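Local coordinates for ancillary protein 1 (Streptococcus pyogenes, PDB 2XI9) that serves as a pilus-presented adhesin of a Gram-positive pathogen, using an unusual internal thioester bond that is required for efficient interaction with host cells, at residues A148-K151 against S155-V158; Y224-Q229 against G313-P318; S124-N129 against P180-G185; K166-S171 against V187-I192. All coordinates share one frame; numbering follows the deposited sequence.

Contact 1. Residues A148-K151 against S155-V158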
loop_
_atom_site.group_PDB
_atom_site.type_symbol
_atom_site.label_atom_id
_atom_site.label_comp_id
_atom_site.label_asym_id
_atom_site.label_seq_id
_atom_site.Cartn_x
_atom_site.Cartn_y
_atom_site.Cartn_z
ATOM N N ALA A 148 6.492 8.593 -4.592
ATOM C CA ALA A 148 5.370 8.534 -5.539
ATOM C C ALA A 148 4.994 9.927 -5.984
ATOM O O ALA A 148 5.139 10.906 -5.234
ATOM C CB ALA A 148 4.120 7.784 -4.940
ATOM N N LYS A 149 4.475 10.001 -7.194
ATOM C CA LYS A 149 3.971 11.230 -7.744
ATOM C C LYS A 149 2.490 11.417 -7.372
ATOM O O LYS A 149 1.640 10.554 -7.657
ATOM C CB LYS A 149 4.152 11.245 -9.254
ATOM C CG LYS A 149 5.629 11.374 -9.660
ATOM C CD LYS A 149 5.788 12.089 -10.941
ATOM C CE LYS A 149 6.148 13.553 -10.726
ATOM N NZ LYS A 149 5.857 14.326 -11.960
ATOM N N ASN A 150 2.184 12.544 -6.727
ATOM C CA ASN A 150 0.789 12.983 -6.542
ATOM C C ASN A 150 0.156 13.462 -7.830
ATOM O O ASN A 150 0.844 13.852 -8.782
ATOM C CB ASN A 150 0.716 14.088 -5.488
ATOM C CG ASN A 150 1.286 13.651 -4.171
ATOM O OD1 ASN A 150 1.096 12.501 -3.737
ATOM N ND2 ASN A 150 2.030 14.551 -3.530
ATOM N N LYS A 151 -1.168 13.491 -7.858
ATOM C CA LYS A 151 -1.868 13.888 -9.054
ATOM C C LYS A 151 -1.405 15.250 -9.601
ATOM O O LYS A 151 -1.246 15.393 -10.806
ATOM C CB LYS A 151 -3.392 13.885 -8.837
ATOM C CG LYS A 151 -4.188 14.106 -10.110
ATOM C CD LYS A 151 -5.689 14.203 -9.837
ATOM C CE LYS A 151 -6.478 14.484 -11.110
ATOM N NZ LYS A 151 -7.899 14.864 -10.788
ATOM N N SER A 155 5.626 15.397 -5.290
ATOM C CA SER A 155 6.108 14.081 -4.920
ATOM C C SER A 155 5.915 13.899 -3.401
ATOM O O SER A 155 5.891 14.869 -2.644
ATOM C CB SER A 155 7.593 13.911 -5.252
ATOM O OG SER A 155 7.820 13.719 -6.668
ATOM N N GLN A 156 5.756 12.660 -2.987
ATOM C CA GLN A 156 5.709 12.308 -1.597
ATOM C C GLN A 156 6.727 11.193 -1.344
ATOM O O GLN A 156 6.865 10.282 -2.154
ATOM C CB GLN A 156 4.260 11.904 -1.202
ATOM C CG GLN A 156 3.861 10.494 -1.270
ATOM C CD GLN A 156 2.481 10.251 -0.710
ATOM O OE1 GLN A 156 2.331 9.686 0.378
ATOM N NE2 GLN A 156 1.470 10.677 -1.440
ATOM N N VAL A 157 7.416 11.270 -0.218
ATOM C CA VAL A 157 8.232 10.172 0.285
ATOM C C VAL A 157 7.333 8.946 0.440
ATOM O O VAL A 157 6.192 9.056 0.940
ATOM C CB VAL A 157 8.862 10.547 1.624
ATOM C CG1 VAL A 157 9.548 9.333 2.289
ATOM C CG2 VAL A 157 9.850 11.771 1.425
ATOM N N VAL A 158 7.812 7.803 -0.031
ATOM C CA VAL A 158 7.159 6.516 0.249
ATOM C C VAL A 158 8.184 5.504 0.709
ATOM O O VAL A 158 9.387 5.668 0.467
ATOM C CB VAL A 158 6.398 5.966 -0.967
ATOM C CG1 VAL A 158 5.285 6.996 -1.422
ATOM C CG2 VAL A 158 7.331 5.598 -2.112
#

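Contact 2. Residues Y224-Q229 against G313-P318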
loop_
_atom_site.group_PDB
_atom_site.type_symbol
_atom_site.label_atom_id
_atom_site.label_comp_id
_atom_site.label_asym_id
_atom_site.label_seq_id
_atom_site.Cartn_x
_atom_site.Cartn_y
_atom_site.Cartn_z
ATOM N N TYR A 224 10.325 9.560 9.146
ATOM C CA TYR A 224 10.659 10.594 8.173
ATOM C C TYR A 224 9.527 10.740 7.164
ATOM O O TYR A 224 9.205 9.806 6.422
ATOM C CB TYR A 224 11.939 10.250 7.456
ATOM C CG TYR A 224 12.416 11.268 6.508
ATOM C CD1 TYR A 224 13.075 12.421 6.967
ATOM C CD2 TYR A 224 12.244 11.119 5.154
ATOM C CE1 TYR A 224 13.539 13.354 6.090
ATOM C CE2 TYR A 224 12.696 12.065 4.280
ATOM C CZ TYR A 224 13.332 13.175 4.738
ATOM O OH TYR A 224 13.839 14.107 3.863
ATOM N N ARG A 225 8.961 11.933 7.116
ATOM C CA ARG A 225 7.812 12.183 6.275
ATOM C C ARG A 225 8.029 13.198 5.202
ATOM O O ARG A 225 7.381 13.104 4.169
ATOM C CB ARG A 225 6.633 12.611 7.115
ATOM C CG ARG A 225 6.096 11.474 7.946
ATOM C CD ARG A 225 4.891 11.954 8.732
ATOM N NE ARG A 225 3.720 12.091 7.858
ATOM C CZ ARG A 225 2.537 12.566 8.229
ATOM N NH1 ARG A 225 2.335 13.040 9.470
ATOM N NH2 ARG A 225 1.568 12.644 7.323
ATOM N N GLU A 226 8.925 14.159 5.419
ATOM C CA GLU A 226 9.045 15.286 4.510
ATOM C C GLU A 226 10.474 15.784 4.379
ATOM O O GLU A 226 11.160 16.019 5.391
ATOM C CB GLU A 226 8.184 16.446 5.012
ATOM C CG GLU A 226 6.659 16.227 4.986
ATOM C CD GLU A 226 6.006 16.488 3.607
ATOM O OE1 GLU A 226 6.649 17.101 2.725
ATOM O OE2 GLU A 226 4.834 16.095 3.419
ATOM N N LYS A 227 10.904 16.023 3.137
ATOM C CA LYS A 227 12.191 16.655 2.909
ATOM C C LYS A 227 12.307 17.903 3.755
ATOM O O LYS A 227 11.391 18.723 3.806
ATOM C CB LYS A 227 12.392 17.041 1.450
ATOM C CG LYS A 227 12.771 15.911 0.523
ATOM C CD LYS A 227 12.614 16.327 -0.961
ATOM C CE LYS A 227 13.464 15.469 -1.910
ATOM N NZ LYS A 227 12.816 15.350 -3.255
ATOM N N GLY A 228 13.460 18.078 4.394
ATOM C CA GLY A 228 13.710 19.248 5.235
ATOM C C GLY A 228 13.120 19.214 6.637
ATOM O O GLY A 228 13.353 20.123 7.412
ATOM N N GLN A 229 12.354 18.193 7.003
ATOM C CA GLN A 229 11.750 18.203 8.339
ATOM C C GLN A 229 12.817 18.242 9.442
ATOM O O GLN A 229 13.922 17.782 9.257
ATOM C CB GLN A 229 10.824 17.009 8.572
ATOM C CG GLN A 229 11.507 15.686 8.833
ATOM C CD GLN A 229 10.502 14.598 9.147
ATOM O OE1 GLN A 229 9.683 14.260 8.312
ATOM N NE2 GLN A 229 10.577 14.033 10.335
ATOM N N GLY A 313 2.720 5.442 1.878
ATOM C CA GLY A 313 2.965 6.834 1.703
ATOM C C GLY A 313 3.112 7.580 2.997
ATOM O O GLY A 313 2.980 7.007 4.088
ATOM N N THR A 314 3.370 8.871 2.838
ATOM C CA THR A 314 3.610 9.809 3.938
ATOM C C THR A 314 2.660 10.991 3.945
ATOM O O THR A 314 2.746 11.841 4.854
ATOM C CB THR A 314 5.049 10.338 3.889
ATOM O OG1 THR A 314 5.306 10.930 2.604
ATOM C CG2 THR A 314 6.016 9.236 4.124
ATOM N N GLN A 315 1.761 11.064 2.960
ATOM C CA GLN A 315 0.815 12.171 2.797
ATOM C C GLN A 315 -0.580 11.536 2.602
ATOM O O GLN A 315 -0.681 10.324 2.530
ATOM C CB GLN A 315 1.189 13.057 1.595
ATOM C CG GLN A 315 2.631 13.709 1.711
ATOM C CD GLN A 315 3.083 14.409 0.421
ATOM O OE1 GLN A 315 2.325 14.506 -0.539
ATOM N NE2 GLN A 315 4.331 14.921 0.412
ATOM N N TRP A 316 -1.593 12.368 2.471
ATOM C CA TRP A 316 -3.004 11.950 2.292
ATOM C C TRP A 316 -3.666 12.806 1.213
ATOM O O TRP A 316 -3.826 14.031 1.393
ATOM C CB TRP A 316 -3.743 12.067 3.632
ATOM C CG TRP A 316 -5.195 11.797 3.589
ATOM C CD1 TRP A 316 -6.199 12.657 3.950
ATOM C CD2 TRP A 316 -5.830 10.614 3.121
ATOM N NE1 TRP A 316 -7.420 12.063 3.742
ATOM C CE2 TRP A 316 -7.216 10.806 3.239
ATOM C CE3 TRP A 316 -5.356 9.392 2.606
ATOM C CZ2 TRP A 316 -8.153 9.804 2.873
ATOM C CZ3 TRP A 316 -6.284 8.417 2.230
ATOM C CH2 TRP A 316 -7.661 8.631 2.387
ATOM N N HIS A 317 -4.062 12.166 0.105
ATOM C CA HIS A 317 -4.728 12.829 -1.028
ATOM C C HIS A 317 -6.101 12.194 -1.329
ATOM O O HIS A 317 -6.190 11.309 -2.179
ATOM C CB HIS A 317 -3.828 12.759 -2.254
ATOM C CG HIS A 317 -2.582 13.544 -2.087
ATOM N ND1 HIS A 317 -1.479 13.045 -1.429
ATOM C CD2 HIS A 317 -2.294 14.832 -2.389
ATOM C CE1 HIS A 317 -0.552 13.984 -1.363
ATOM N NE2 HIS A 317 -1.013 15.071 -1.955
ATOM N N PRO A 318 -7.141 12.577 -0.594
ATOM C CA PRO A 318 -8.476 11.934 -0.750
ATOM C C PRO A 318 -9.282 12.383 -1.966
ATOM O O PRO A 318 -10.293 11.737 -2.320
ATOM C CB PRO A 318 -9.229 12.370 0.504
ATOM C CG PRO A 318 -8.521 13.633 0.960
ATOM C CD PRO A 318 -7.086 13.449 0.601
HETATM O O HOH W 1 6.635 13.429 1.532
HETATM O O HOH W 2 3.736 14.635 5.180
#

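Contact 3. Residues S124-N129 against P180-G185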
loop_
_atom_site.group_PDB
_atom_site.type_symbol
_atom_site.label_atom_id
_atom_site.label_comp_id
_atom_site.label_asym_id
_atom_site.label_seq_id
_atom_site.Cartn_x
_atom_site.Cartn_y
_atom_site.Cartn_z
ATOM N N SER A 124 -2.085 3.826 -12.852
ATOM C CA SER A 124 -1.904 5.018 -13.664
ATOM C C SER A 124 -0.998 6.070 -13.014
ATOM O O SER A 124 -0.795 7.121 -13.609
ATOM C CB SER A 124 -3.280 5.640 -13.991
ATOM O OG SER A 124 -3.903 6.074 -12.787
ATOM N N VAL A 125 -0.482 5.785 -11.822
ATOM C CA VAL A 125 0.366 6.697 -11.058
ATOM C C VAL A 125 1.822 6.239 -11.152
ATOM O O VAL A 125 2.100 5.037 -11.149
ATOM C CB VAL A 125 -0.060 6.727 -9.572
ATOM C CG1 VAL A 125 0.956 7.508 -8.714
ATOM C CG2 VAL A 125 -1.432 7.294 -9.434
ATOM N N GLU A 126 2.746 7.190 -11.199
ATOM C CA GLU A 126 4.184 6.885 -11.222
ATOM C C GLU A 126 4.835 6.897 -9.844
ATOM O O GLU A 126 4.555 7.756 -9.014
ATOM C CB GLU A 126 4.927 7.849 -12.148
ATOM C CG GLU A 126 6.423 7.578 -12.182
ATOM C CD GLU A 126 7.141 8.369 -13.236
ATOM O OE1 GLU A 126 6.622 9.421 -13.665
ATOM O OE2 GLU A 126 8.233 7.929 -13.633
ATOM N N ALA A 127 5.700 5.921 -9.584
ATOM C CA ALA A 127 6.590 5.978 -8.434
ATOM C C ALA A 127 8.005 5.761 -8.980
ATOM O O ALA A 127 8.179 5.246 -10.077
ATOM C CB ALA A 127 6.235 4.935 -7.383
ATOM N N TYR A 128 9.001 6.199 -8.231
ATOM C CA TYR A 128 10.382 6.168 -8.702
ATOM C C TYR A 128 11.366 6.071 -7.568
ATOM O O TYR A 128 11.029 6.367 -6.409
ATOM C CB TYR A 128 10.711 7.356 -9.614
ATOM C CG TYR A 128 10.561 8.722 -8.934
ATOM C CD1 TYR A 128 11.662 9.356 -8.360
ATOM C CD2 TYR A 128 9.324 9.383 -8.894
ATOM C CE1 TYR A 128 11.534 10.591 -7.724
ATOM C CE2 TYR A 128 9.187 10.627 -8.264
ATOM C CZ TYR A 128 10.306 11.219 -7.681
ATOM O OH TYR A 128 10.221 12.455 -7.064
ATOM N N ASN A 129 12.561 5.556 -7.895
ATOM C CA ASN A 129 13.708 5.559 -6.995
ATOM C C ASN A 129 14.675 6.596 -7.519
ATOM O O ASN A 129 15.106 6.560 -8.689
ATOM C CB ASN A 129 14.363 4.169 -6.942
ATOM C CG ASN A 129 15.536 4.082 -5.973
ATOM O OD1 ASN A 129 15.707 4.907 -5.083
ATOM N ND2 ASN A 129 16.362 3.058 -6.165
ATOM N N PRO A 180 11.077 5.243 -18.389
ATOM C CA PRO A 180 10.541 4.406 -19.468
ATOM C C PRO A 180 9.638 3.270 -18.949
ATOM O O PRO A 180 8.656 2.905 -19.598
ATOM C CB PRO A 180 11.790 3.850 -20.171
ATOM C CG PRO A 180 12.966 4.216 -19.338
ATOM C CD PRO A 180 12.551 5.241 -18.328
ATOM N N ASP A 181 9.939 2.742 -17.774
ATOM C CA ASP A 181 9.087 1.708 -17.178
ATOM C C ASP A 181 7.650 2.223 -16.950
ATOM O O ASP A 181 6.674 1.481 -17.129
ATOM C CB ASP A 181 9.694 1.194 -15.885
ATOM C CG ASP A 181 10.939 0.300 -16.112
ATOM O OD1 ASP A 181 10.958 -0.529 -17.056
ATOM O OD2 ASP A 181 11.900 0.438 -15.325
ATOM N N PHE A 182 7.509 3.493 -16.578
ATOM C CA PHE A 182 6.161 4.052 -16.407
ATOM C C PHE A 182 5.524 4.322 -17.751
ATOM O O PHE A 182 4.408 3.875 -18.007
ATOM C CB PHE A 182 6.184 5.325 -15.563
ATOM C CG PHE A 182 4.837 5.993 -15.442
ATOM C CD1 PHE A 182 3.854 5.446 -14.630
ATOM C CD2 PHE A 182 4.558 7.171 -16.139
ATOM C CE1 PHE A 182 2.601 6.045 -14.514
ATOM C CE2 PHE A 182 3.314 7.786 -16.028
ATOM C CZ PHE A 182 2.331 7.218 -15.212
ATOM N N THR A 183 6.264 5.001 -18.629
ATOM C CA THR A 183 5.759 5.391 -19.942
ATOM C C THR A 183 5.356 4.217 -20.830
ATOM O O THR A 183 4.333 4.275 -21.495
ATOM C CB THR A 183 6.777 6.252 -20.699
ATOM O OG1 THR A 183 7.130 7.383 -19.884
ATOM C CG2 THR A 183 6.178 6.730 -21.999
ATOM N N THR A 184 6.143 3.145 -20.816
ATOM C CA THR A 184 5.809 1.948 -21.590
ATOM C C THR A 184 4.686 1.138 -20.915
ATOM O O THR A 184 4.159 0.184 -21.500
ATOM C CB THR A 184 7.038 1.038 -21.756
ATOM O OG1 THR A 184 7.505 0.657 -20.464
ATOM C CG2 THR A 184 8.149 1.745 -22.496
ATOM N N GLY A 185 4.332 1.518 -19.695
ATOM C CA GLY A 185 3.278 0.843 -18.943
ATOM C C GLY A 185 3.739 -0.401 -18.192
ATOM O O GLY A 185 2.930 -1.102 -17.588
#

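Contact 4. Residues K166-S171 against V187-I192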
loop_
_atom_site.group_PDB
_atom_site.type_symbol
_atom_site.label_atom_id
_atom_site.label_comp_id
_atom_site.label_asym_id
_atom_site.label_seq_id
_atom_site.Cartn_x
_atom_site.Cartn_y
_atom_site.Cartn_z
ATOM N N LYS A 166 10.825 -5.746 -6.036
ATOM C CA LYS A 166 11.613 -4.738 -6.716
ATOM C C LYS A 166 11.175 -3.341 -6.320
ATOM O O LYS A 166 9.977 -3.046 -6.225
ATOM C CB LYS A 166 11.508 -4.899 -8.230
ATOM C CG LYS A 166 12.251 -6.120 -8.770
ATOM C CD LYS A 166 11.981 -6.238 -10.249
ATOM C CE LYS A 166 13.098 -6.777 -11.007
ATOM N NZ LYS A 166 13.054 -8.262 -11.085
ATOM N N SER A 167 12.165 -2.498 -6.054
ATOM C CA SER A 167 11.927 -1.069 -5.787
ATOM C C SER A 167 11.303 -0.336 -7.019
ATOM O O SER A 167 11.365 -0.832 -8.142
ATOM C CB SER A 167 13.242 -0.416 -5.368
ATOM O OG SER A 167 14.270 -0.696 -6.293
ATOM N N PRO A 168 10.669 0.830 -6.795
ATOM C CA PRO A 168 10.086 1.563 -7.915
ATOM C C PRO A 168 11.159 1.950 -8.921
ATOM O O PRO A 168 12.306 2.056 -8.552
ATOM C CB PRO A 168 9.384 2.779 -7.251
ATOM C CG PRO A 168 9.672 2.725 -5.890
ATOM C CD PRO A 168 10.296 1.415 -5.507
ATOM N N PRO A 169 10.793 2.092 -10.203
ATOM C CA PRO A 169 11.757 2.318 -11.244
ATOM C C PRO A 169 12.784 3.383 -10.933
ATOM O O PRO A 169 12.450 4.482 -10.443
ATOM C CB PRO A 169 10.892 2.701 -12.445
ATOM C CG PRO A 169 9.575 2.056 -12.175
ATOM C CD PRO A 169 9.423 1.967 -10.736
ATOM N N ASP A 170 14.049 3.059 -11.237
ATOM C CA ASP A 170 15.109 4.027 -11.046
ATOM C C ASP A 170 14.895 5.227 -11.973
ATOM O O ASP A 170 14.564 5.074 -13.162
ATOM C CB ASP A 170 16.477 3.414 -11.354
ATOM C CG ASP A 170 16.910 2.365 -10.337
ATOM O OD1 ASP A 170 16.386 2.320 -9.221
ATOM O OD2 ASP A 170 17.795 1.568 -10.679
ATOM N N SER A 171 15.121 6.415 -11.424
ATOM C CA SER A 171 15.001 7.650 -12.162
ATOM C C SER A 171 16.331 8.343 -12.070
ATOM O O SER A 171 16.714 8.805 -11.011
ATOM C CB SER A 171 13.925 8.548 -11.562
ATOM O OG SER A 171 13.864 9.767 -12.301
ATOM N N VAL A 187 5.674 -0.586 -15.435
ATOM C CA VAL A 187 5.458 -0.447 -13.991
ATOM C C VAL A 187 4.680 0.841 -13.667
ATOM O O VAL A 187 5.222 1.929 -13.817
ATOM C CB VAL A 187 6.780 -0.384 -13.238
ATOM C CG1 VAL A 187 6.546 -0.346 -11.749
ATOM C CG2 VAL A 187 7.723 -1.583 -13.652
ATOM N N LYS A 188 3.415 0.678 -13.263
ATOM C CA LYS A 188 2.527 1.785 -12.902
ATOM C C LYS A 188 1.750 1.343 -11.663
ATOM O O LYS A 188 1.631 0.129 -11.444
ATOM C CB LYS A 188 1.549 2.066 -14.017
ATOM C CG LYS A 188 2.142 2.337 -15.374
ATOM C CD LYS A 188 1.095 2.666 -16.392
ATOM C CE LYS A 188 0.273 1.443 -16.807
ATOM N NZ LYS A 188 -0.778 1.821 -17.782
ATOM N N TYR A 189 1.219 2.302 -10.872
ATOM C CA TYR A 189 0.637 2.018 -9.573
ATOM C C TYR A 189 -0.794 2.526 -9.489
ATOM O O TYR A 189 -1.144 3.553 -10.121
ATOM C CB TYR A 189 1.497 2.648 -8.460
ATOM C CG TYR A 189 2.921 2.146 -8.410
ATOM C CD1 TYR A 189 3.874 2.613 -9.304
ATOM C CD2 TYR A 189 3.319 1.221 -7.462
ATOM C CE1 TYR A 189 5.159 2.169 -9.259
ATOM C CE2 TYR A 189 4.626 0.754 -7.414
ATOM C CZ TYR A 189 5.537 1.224 -8.318
ATOM O OH TYR A 189 6.827 0.778 -8.341
ATOM N N THR A 190 -1.613 1.815 -8.699
ATOM C CA THR A 190 -2.908 2.297 -8.266
ATOM C C THR A 190 -2.741 3.005 -6.933
ATOM O O THR A 190 -2.174 2.436 -6.032
ATOM C CB THR A 190 -3.903 1.146 -8.064
ATOM O OG1 THR A 190 -4.053 0.465 -9.315
ATOM C CG2 THR A 190 -5.258 1.691 -7.692
ATOM N N HIS A 191 -3.273 4.230 -6.806
ATOM C CA HIS A 191 -3.259 4.937 -5.528
ATOM C C HIS A 191 -4.550 4.524 -4.798
ATOM O O HIS A 191 -5.616 4.596 -5.384
ATOM C CB HIS A 191 -3.172 6.437 -5.830
ATOM C CG HIS A 191 -3.496 7.345 -4.695
ATOM N ND1 HIS A 191 -4.054 8.601 -4.909
ATOM C CD2 HIS A 191 -3.355 7.211 -3.352
ATOM C CE1 HIS A 191 -4.235 9.193 -3.739
ATOM N NE2 HIS A 191 -3.810 8.382 -2.781
ATOM N N ILE A 192 -4.414 4.010 -3.578
ATOM C CA ILE A 192 -5.538 3.676 -2.705
ATOM C C ILE A 192 -5.356 4.315 -1.327
ATOM O O ILE A 192 -4.280 4.791 -1.016
ATOM C CB ILE A 192 -5.684 2.157 -2.536
ATOM C CG1 ILE A 192 -4.535 1.547 -1.749
ATOM C CG2 ILE A 192 -5.781 1.461 -3.905
ATOM C CD1 ILE A 192 -4.864 0.118 -1.203
HETATM O O HOH W 3 7.750 -0.875 -6.352
#

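Contact 1. Residues A148-K151 against S155-V158
Two backbone hydrogen bonds tie A148 to Q156: A148 N donates to Q156 O at 3.0 Å, and Q156 N returns the bond to A148 O at 2.9 Å. Together they close an antiparallel hydrogen-bonded pair. One step on, K149 and S155 form a non-hydrogen-bonded pair, their CA atoms 4.5 Å apart, and the S155 CA-H leans on A148 O in a CA-H...O contact.

The side-chain polar contact lies just beyond the paired residues. N150 has already left the strand, but with CG beside its own backbone N (chi1 -57°) its amide reaches back to the neighbouring strand, where Q156 NE2 donates to N150 OD1 at 3.0 Å. The donor lies in the plane of the N150 carbonyl, and OD1 lies close to the amide plane of Q156, although the two amides are turned 61° from each other. This is the end of a beta hairpin, strands 146-149 and 155-160 joined by a short connection, in the thioester-domain part of the adhesin. Both amides have further partners: N150 ND2 bonds to S154 OG and Q315 OE1, while Q156 OE1 receives T314 N and Q315 N and Q156 NE2 also reaches D299. These bonds fix the rotation of both buried groups.

On the face that carries A148, Q156 and V158, A148 CB meets V158 CG1 at 3.8 Å and F301 of strand 299-303 touches all three side chains. On the other face K149 CG passes S155 OG at 4.4 Å, and that hydroxyl is hydrogen-bonded to Y128 OH.

Contact 2. Residues Y224-Q229 against G313-P318
R225 grips the carbonyl oxygen of T314 with NE and NH2, one side of its guanidinium: NH2 donates to T314 O at 2.9 Å and NE, less straight, at 3.2 Å. The oxygen lies near the guanidinium plane, at its edge, but the NH2 donor sits above the T314 carbonyl plane. A bend at chi3 (75°) swings NE and NH2 round to face T314 O, side-on.

Water 2 bridges the same acceptor to the neighbouring acid, donating to T314 O and to E226 OE2. E226 OE2 also takes a weak bond from Q315 NE2 at 3.3 Å, the carboxylate and amide planes being parallel but displaced. Q315 OE1 is taken by N150 ND2. Water 1 donates to R225 O and accepts a weak bond from Q315 NE2. The R225 and E226 bonds to T314 and Q315 join the connection between helices 209-222 and 238-253 to the loop after strand 311-313. That connection carries a type II beta turn from E226 to Q229, with G228 at positive phi, braced by Q229 OE1, which accepts from both R225 N, at 2.7 Å, and E226 N.

Packing centres on T314. Its CB lies 3.6 Å from R225 O, and CG2 comes to 4.0 Å from Y224 O, while OG1 is hydrogen-bonded to V157 O. Farther out, Y224 lies on V157 and places its hydroxyl against E238.

Contact 3. Residues S124-N129 against P180-G185
The backbones of E126 and F182 approach with CA atoms 6.2 Å apart, where the lead-in to strand 127-130 passes the short helix 180-183. On the strand side this lead-in is a classic beta bulge: S124 and V125 both face Y189 on strand 189-193. The contact thus sets a one-turn helix of the thioester-domain region against the irregular start of an inner strand of its mixed sheet.

F182 supplies the apolar surface. Its CG lies anti to the backbone N (chi1 176°), carrying the ring off the helix and over to the other segment. E126 CB sits above the ring centre in a CH-pi contact, 3.7 Å from the centroid and 13° off the normal. The rest of E126 is extended, and its carboxylate lies nearly parallel to the ring, 9° between planes, near the ring's CB end; E126 OE2 is 3.8 Å from F182 CB. The acid is not left to the ring alone, because OE2 accepts a hydrogen bond from T179 N just ahead of the helix. That bond ties the carboxylate to the chain leading into the helix and probably helps hold it flat against the phenyl group.

P180 O accepts both T184 N and T184 OG1, the latter at 2.7 Å, and G185, with positive phi, is the first residue to leave helical backbone angles.

At its far end the ring reaches the backbone of the bulge. F182 CE1 lies 3.5 Å from V125 C, and S124 O stands at the ring edge, near its plane, 3.5 Å from F182 CZ.

Contact 4. Residues K166-S171 against V187-I192
The hydroxyl end of Y189 butts against two successive prolines. Y189 OH lies 3.4 Å from P168 CB and at the same distance from P168 CA, with P169 CD a little farther off at 3.7 Å. Beside the tyrosine, V187 CG1 packs on P169 CD at 3.8 Å, and the valine CB faces P169 CG. No direct hydrogen bond crosses between 166-171 and 187-192; the polar link is water 3, at the edge of the Y189 ring and in its plane, which accepts from Y189 OH at 2.7 Å and donates to K166 O.

V187 and Y189, two residues apart, both point toward the prolines while K188 between them points away; chi1 of -60° places the Y189 ring beside its backbone N. The segment carrying the prolines is tied through backbone hydrogen bonds at P169 to N129 and at K166 to K307 and Q309.

A127 of strand 127-130 touches both P168 and Y189, and D181 of helix 180-183 lies against P169 and V187. The contact thus lies between A127 of strand 127-130 and D181 of the short helix, with Y189 arriving from strand 189-193.

How the contacts relate
Contacts 1, 3 and 4 all reach the seven-stranded mixed sheet of the thioester-domain region, in which strand 127-130 lies between 170-171 and 146-149. Contacts 3 and 4 have centres about 6 Å apart and their segments alternate along the chain; they meet where N129 of strand 127-130 pairs with P169 and S171. Contact 1 comes between the two halves of contact 3 in sequence, about 12 Å from it between centres, and touches it through K149-E126 and S155-Y128 bonds. Contact 2 closes last; its centre is about 8 Å from contact 1 and 20 Å from contact 3. Through T314 it joins the inter-helical loop to the hairpin, linking the helical part to the sheet.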